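Local atomic coordinates of cellulosomal scaffoldin (Acetivibrio cellulolyticus, PDB entry 4WI0), a protein that probably cleaves internal beta-1,4-glucosidic bonds of cellulose as a whole scaffoldin, this chain being its C-terminal X module and calcium-binding dockerin, which docks onto a type II cohesin. Residues Thr17-Glu29 against Ser36-Lys48. The protein carries 1 engineered substitution. Sequence-based numbering, arbitrary orientation.
Sequences TTAPIVKAGFTVE and SAVTDSNGYFEIK
The hydroxyl of T39 shows how one side chain can tie the K23-F26 loop to the residue that follows strand 34-38. Its OG1 donates to K23 O at 2.8 Å, in the carbonyl plane and on a lone pair, and accepts from F26 N at 3.1 Å. With chi1 at 57°, OG1 lies between the backbone N and the carbonyl carbon, the rotation that turns it toward both partners; it also meets the F26 ring at its edge, in plane. The main chain of T39 adds two more bonds, G25 N to T39 O (3.2 Å) and T39 N to F26 O (2.9 Å), so the buried threonine secures the loop before strand 27-29 through four bonds. Close by, V38 CG1 packs tightly on G25 CA at 3.5 Å. Antiparallel pairing then takes over, V28 and A37 forming the hydrogen-bonded pair, with V28 N to A37 O nearly straight at 172°. On the inner side V28 lies over one face of the F45 ring: CG2 is 4.0 Å from the centroid in a CH-pi contact, CG1 near CE2. In the type I turn D40-G43, N42 N bonds D40 OD1 in an overlapping Asx turn, and Y44 N meets OD1 from the opposite face of the carboxylate plane; S41 CB packs on P20 CB. Hairpin 27-31/34-38 is continued by strand 53-60, to which T27 and E29 bond, whereas F45 and I47 pair with strand 2-10 of the other sheet; V28 and F45 thus join the two sheets of this transthyretin-like module.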
loop_
_atom_site.group_PDB
_atom_site.type_symbol
_atom_site.label_atom_id
_atom_site.label_comp_id
_atom_site.label_asym_id
_atom_site.label_seq_id
_atom_site.Cartn_x
_atom_site.Cartn_y
_atom_site.Cartn_z
ATOM N N THR B 17 -3.321 -12.985 12.328
ATOM C CA THR B 17 -4.601 -13.225 11.670
ATOM C C THR B 17 -4.430 -13.422 10.158
ATOM O O THR B 17 -5.121 -14.241 9.561
ATOM C CB THR B 17 -5.612 -12.081 11.935
ATOM O OG1 THR B 17 -5.327 -10.967 11.080
ATOM C CG2 THR B 17 -5.568 -11.630 13.391
ATOM N N THR B 18 -3.519 -12.670 9.539
ATOM C CA THR B 18 -3.366 -12.704 8.079
ATOM C C THR B 18 -2.389 -13.775 7.583
ATOM O O THR B 18 -2.561 -14.284 6.483
ATOM C CB THR B 18 -2.902 -11.348 7.500
ATOM O OG1 THR B 18 -1.575 -11.054 7.945
ATOM C CG2 THR B 18 -3.841 -10.222 7.914
ATOM N N ALA B 19 -1.362 -14.092 8.371
ATOM C CA ALA B 19 -0.318 -15.034 7.948
ATOM C C ALA B 19 -0.854 -16.394 7.453
ATOM O O ALA B 19 -0.513 -16.819 6.343
ATOM C CB ALA B 19 0.712 -15.222 9.051
ATOM N N PRO B 20 -1.696 -17.073 8.258
ATOM C CA PRO B 20 -2.253 -18.370 7.841
ATOM C C PRO B 20 -3.035 -18.363 6.522
ATOM O O PRO B 20 -3.099 -19.395 5.851
ATOM C CB PRO B 20 -3.179 -18.755 9.008
ATOM C CG PRO B 20 -3.334 -17.528 9.835
ATOM C CD PRO B 20 -2.069 -16.757 9.647
ATOM N N ILE B 21 -3.629 -17.230 6.155
ATOM C CA ILE B 21 -4.307 -17.119 4.852
ATOM C C ILE B 21 -3.294 -16.861 3.727
ATOM O O ILE B 21 -3.342 -17.529 2.697
ATOM C CB ILE B 21 -5.469 -16.072 4.818
ATOM C CG1 ILE B 21 -5.781 -15.645 3.376
ATOM C CG2 ILE B 21 -5.165 -14.826 5.637
ATOM C CD1 ILE B 21 -7.053 -14.838 3.216
ATOM N N VAL B 22 -2.381 -15.913 3.921
ATOM C CA VAL B 22 -1.436 -15.535 2.847
ATOM C C VAL B 22 -0.270 -16.506 2.630
ATOM O O VAL B 22 0.326 -16.510 1.548
ATOM C CB VAL B 22 -0.858 -14.112 3.032
ATOM C CG1 VAL B 22 -1.980 -13.089 3.098
ATOM C CG2 VAL B 22 0.034 -14.022 4.261
ATOM N N LYS B 23 0.063 -17.310 3.641
ATOM C CA LYS B 23 1.132 -18.314 3.502
ATOM C C LYS B 23 0.671 -19.607 2.831
ATOM O O LYS B 23 1.487 -20.345 2.278
ATOM C CB LYS B 23 1.761 -18.641 4.848
ATOM C CG LYS B 23 2.713 -17.580 5.351
ATOM C CD LYS B 23 3.319 -18.013 6.671
ATOM C CE LYS B 23 4.143 -16.909 7.303
ATOM N NZ LYS B 23 4.571 -17.313 8.667
ATOM N N ALA B 24 -0.627 -19.869 2.884
ATOM C CA ALA B 24 -1.214 -21.044 2.267
ATOM C C ALA B 24 -1.476 -20.806 0.789
ATOM O O ALA B 24 -1.602 -19.661 0.348
ATOM C CB ALA B 24 -2.514 -21.403 2.966
ATOM N N GLY B 25 -1.553 -21.899 0.036
ATOM C CA GLY B 25 -2.044 -21.864 -1.331
ATOM C C GLY B 25 -1.014 -21.685 -2.429
ATOM O O GLY B 25 -1.390 -21.578 -3.589
ATOM N N PHE B 26 0.273 -21.646 -2.087
ATOM C CA PHE B 26 1.323 -21.636 -3.109
ATOM C C PHE B 26 1.505 -23.060 -3.643
ATOM O O PHE B 26 1.653 -24.007 -2.863
ATOM C CB PHE B 26 2.649 -21.125 -2.543
ATOM C CG PHE B 26 2.641 -19.664 -2.174
ATOM C CD1 PHE B 26 2.903 -18.688 -3.125
ATOM C CD2 PHE B 26 2.390 -19.268 -0.867
ATOM C CE1 PHE B 26 2.895 -17.344 -2.785
ATOM C CE2 PHE B 26 2.378 -17.924 -0.517
ATOM C CZ PHE B 26 2.632 -16.962 -1.477
ATOM N N THR B 27 1.477 -23.209 -4.970
ATOM C CA THR B 27 1.664 -24.507 -5.610
ATOM C C THR B 27 3.116 -24.650 -6.048
ATOM O O THR B 27 3.640 -23.809 -6.778
ATOM C CB THR B 27 0.742 -24.664 -6.831
ATOM O OG1 THR B 27 -0.615 -24.453 -6.432
ATOM C CG2 THR B 27 0.876 -26.040 -7.443
ATOM N N VAL B 28 3.756 -25.723 -5.592
ATOM C CA VAL B 28 5.154 -25.983 -5.873
ATOM C C VAL B 28 5.225 -27.232 -6.734
ATOM O O VAL B 28 4.784 -28.296 -6.319
ATOM C CB VAL B 28 5.955 -26.208 -4.574
ATOM C CG1 VAL B 28 7.429 -26.423 -4.878
ATOM C CG2 VAL B 28 5.778 -25.027 -3.637
ATOM N N GLU B 29 5.768 -27.077 -7.940
ATOM C CA GLU B 29 5.835 -28.144 -8.931
ATOM C C GLU B 29 7.293 -28.494 -9.171
ATOM O O GLU B 29 8.128 -27.598 -9.271
ATOM C CB GLU B 29 5.211 -27.688 -10.265
ATOM C CG GLU B 29 5.705 -28.500 -11.464
ATOM C CD GLU B 29 5.032 -28.173 -12.785
ATOM O OE1 GLU B 29 4.577 -27.022 -12.999
ATOM O OE2 GLU B 29 4.999 -29.092 -13.629
ATOM N N SER B 36 3.489 -32.281 -7.479
ATOM C CA SER B 36 3.289 -30.947 -6.923
ATOM C C SER B 36 2.828 -31.030 -5.470
ATOM O O SER B 36 2.609 -32.121 -4.935
ATOM C CB SER B 36 2.251 -30.174 -7.744
ATOM O OG SER B 36 2.803 -29.735 -8.970
ATOM N N ALA B 37 2.698 -29.867 -4.844
ATOM C CA ALA B 37 2.141 -29.750 -3.505
ATOM C C ALA B 37 1.717 -28.312 -3.258
ATOM O O ALA B 37 2.245 -27.382 -3.873
ATOM C CB ALA B 37 3.158 -30.179 -2.457
ATOM N N VAL B 38 0.765 -28.137 -2.351
ATOM C CA VAL B 38 0.296 -26.808 -1.980
ATOM C C VAL B 38 0.722 -26.516 -0.547
ATOM O O VAL B 38 0.636 -27.400 0.322
ATOM C CB VAL B 38 -1.227 -26.715 -2.118
ATOM C CG1 VAL B 38 -1.706 -25.315 -1.794
ATOM C CG2 VAL B 38 -1.647 -27.106 -3.533
ATOM N N THR B 39 1.182 -25.293 -0.295
ATOM C CA THR B 39 1.653 -24.937 1.039
ATOM C C THR B 39 0.478 -24.870 2.026
ATOM O O THR B 39 -0.624 -24.478 1.647
ATOM C CB THR B 39 2.412 -23.594 1.067
ATOM O OG1 THR B 39 1.583 -22.547 0.547
ATOM C CG2 THR B 39 3.713 -23.680 0.267
ATOM N N ASP B 40 0.734 -25.261 3.278
ATOM C CA ASP B 40 -0.247 -25.119 4.362
ATOM C C ASP B 40 -0.208 -23.710 4.955
ATOM O O ASP B 40 0.452 -22.822 4.407
ATOM C CB ASP B 40 -0.023 -26.193 5.448
ATOM C CG ASP B 40 1.354 -26.116 6.103
ATOM O OD1 ASP B 40 1.989 -25.034 6.139
ATOM O OD2 ASP B 40 1.808 -27.167 6.591
ATOM N N SER B 41 -0.905 -23.499 6.075
ATOM C CA SER B 41 -0.985 -22.174 6.688
ATOM C C SER B 41 0.338 -21.705 7.302
ATOM O O SER B 41 0.491 -20.524 7.611
ATOM C CB SER B 41 -2.094 -22.132 7.734
ATOM O OG SER B 41 -1.812 -23.014 8.811
ATOM N N ASN B 42 1.286 -22.622 7.482
ATOM C CA ASN B 42 2.634 -22.266 7.908
ATOM C C ASN B 42 3.566 -22.032 6.717
ATOM O O ASN B 42 4.750 -21.796 6.914
ATOM C CB ASN B 42 3.236 -23.364 8.799
ATOM C CG ASN B 42 2.363 -23.715 9.992
ATOM O OD1 ASN B 42 2.322 -24.871 10.431
ATOM N ND2 ASN B 42 1.672 -22.725 10.536
ATOM N N GLY B 43 3.035 -22.109 5.497
ATOM C CA GLY B 43 3.836 -21.977 4.281
ATOM C C GLY B 43 4.618 -23.224 3.920
ATOM O O GLY B 43 5.474 -23.186 3.034
ATOM N N TYR B 44 4.320 -24.336 4.589
ATOM C CA TYR B 44 5.088 -25.567 4.422
ATOM C C TYR B 44 4.539 -26.461 3.311
ATOM O O TYR B 44 3.338 -26.675 3.223
ATOM C CB TYR B 44 5.102 -26.345 5.738
ATOM C CG TYR B 44 5.856 -27.642 5.661
ATOM C CD1 TYR B 44 7.247 -27.656 5.585
ATOM C CD2 TYR B 44 5.183 -28.854 5.665
ATOM C CE1 TYR B 44 7.946 -28.848 5.508
ATOM C CE2 TYR B 44 5.873 -30.053 5.595
ATOM C CZ TYR B 44 7.252 -30.045 5.517
ATOM O OH TYR B 44 7.924 -31.235 5.439
ATOM N N PHE B 45 5.428 -27.001 2.478
ATOM C CA PHE B 45 5.040 -27.981 1.460
ATOM C C PHE B 45 5.893 -29.242 1.549
ATOM O O PHE B 45 7.045 -29.194 2.007
ATOM C CB PHE B 45 5.174 -27.404 0.049
ATOM C CG PHE B 45 6.591 -27.120 -0.359
ATOM C CD1 PHE B 45 7.186 -25.908 -0.042
ATOM C CD2 PHE B 45 7.327 -28.060 -1.068
ATOM C CE1 PHE B 45 8.494 -25.641 -0.412
ATOM C CE2 PHE B 45 8.633 -27.796 -1.447
ATOM C CZ PHE B 45 9.218 -26.588 -1.114
ATOM N N GLU B 46 5.334 -30.345 1.057
ATOM C CA GLU B 46 6.009 -31.635 1.067
ATOM C C GLU B 46 5.625 -32.440 -0.172
ATOM O O GLU B 46 4.453 -32.699 -0.399
ATOM C CB GLU B 46 5.605 -32.400 2.322
ATOM C CG GLU B 46 6.641 -33.362 2.839
ATOM C CD GLU B 46 6.165 -34.036 4.099
ATOM O OE1 GLU B 46 6.491 -33.539 5.190
ATOM O OE2 GLU B 46 5.430 -35.032 3.984
ATOM N N ILE B 47 6.612 -32.826 -0.971
ATOM C CA ILE B 47 6.371 -33.663 -2.143
ATOM C C ILE B 47 7.134 -34.979 -1.989
ATOM O O ILE B 47 8.362 -34.982 -1.890
ATOM C CB ILE B 47 6.800 -32.963 -3.448
ATOM C CG1 ILE B 47 6.163 -31.573 -3.551
ATOM C CG2 ILE B 47 6.410 -33.822 -4.648
ATOM C CD1 ILE B 47 6.819 -30.647 -4.560
ATOM N N LYS B 48 6.403 -36.088 -1.990
ATOM C CA LYS B 48 6.972 -37.402 -1.729
ATOM C C LYS B 48 7.252 -38.153 -3.021
ATOM O O LYS B 48 6.792 -37.752 -4.085
ATOM C CB LYS B 48 6.004 -38.221 -0.878
ATOM C CG LYS B 48 5.682 -37.592 0.471
ATOM C CD LYS B 48 4.591 -38.363 1.195
ATOM C CE LYS B 48 4.322 -37.770 2.568
ATOM N NZ LYS B 48 3.209 -38.469 3.271
HETATM O O HOH W 1 1.597 -18.311 9.888
#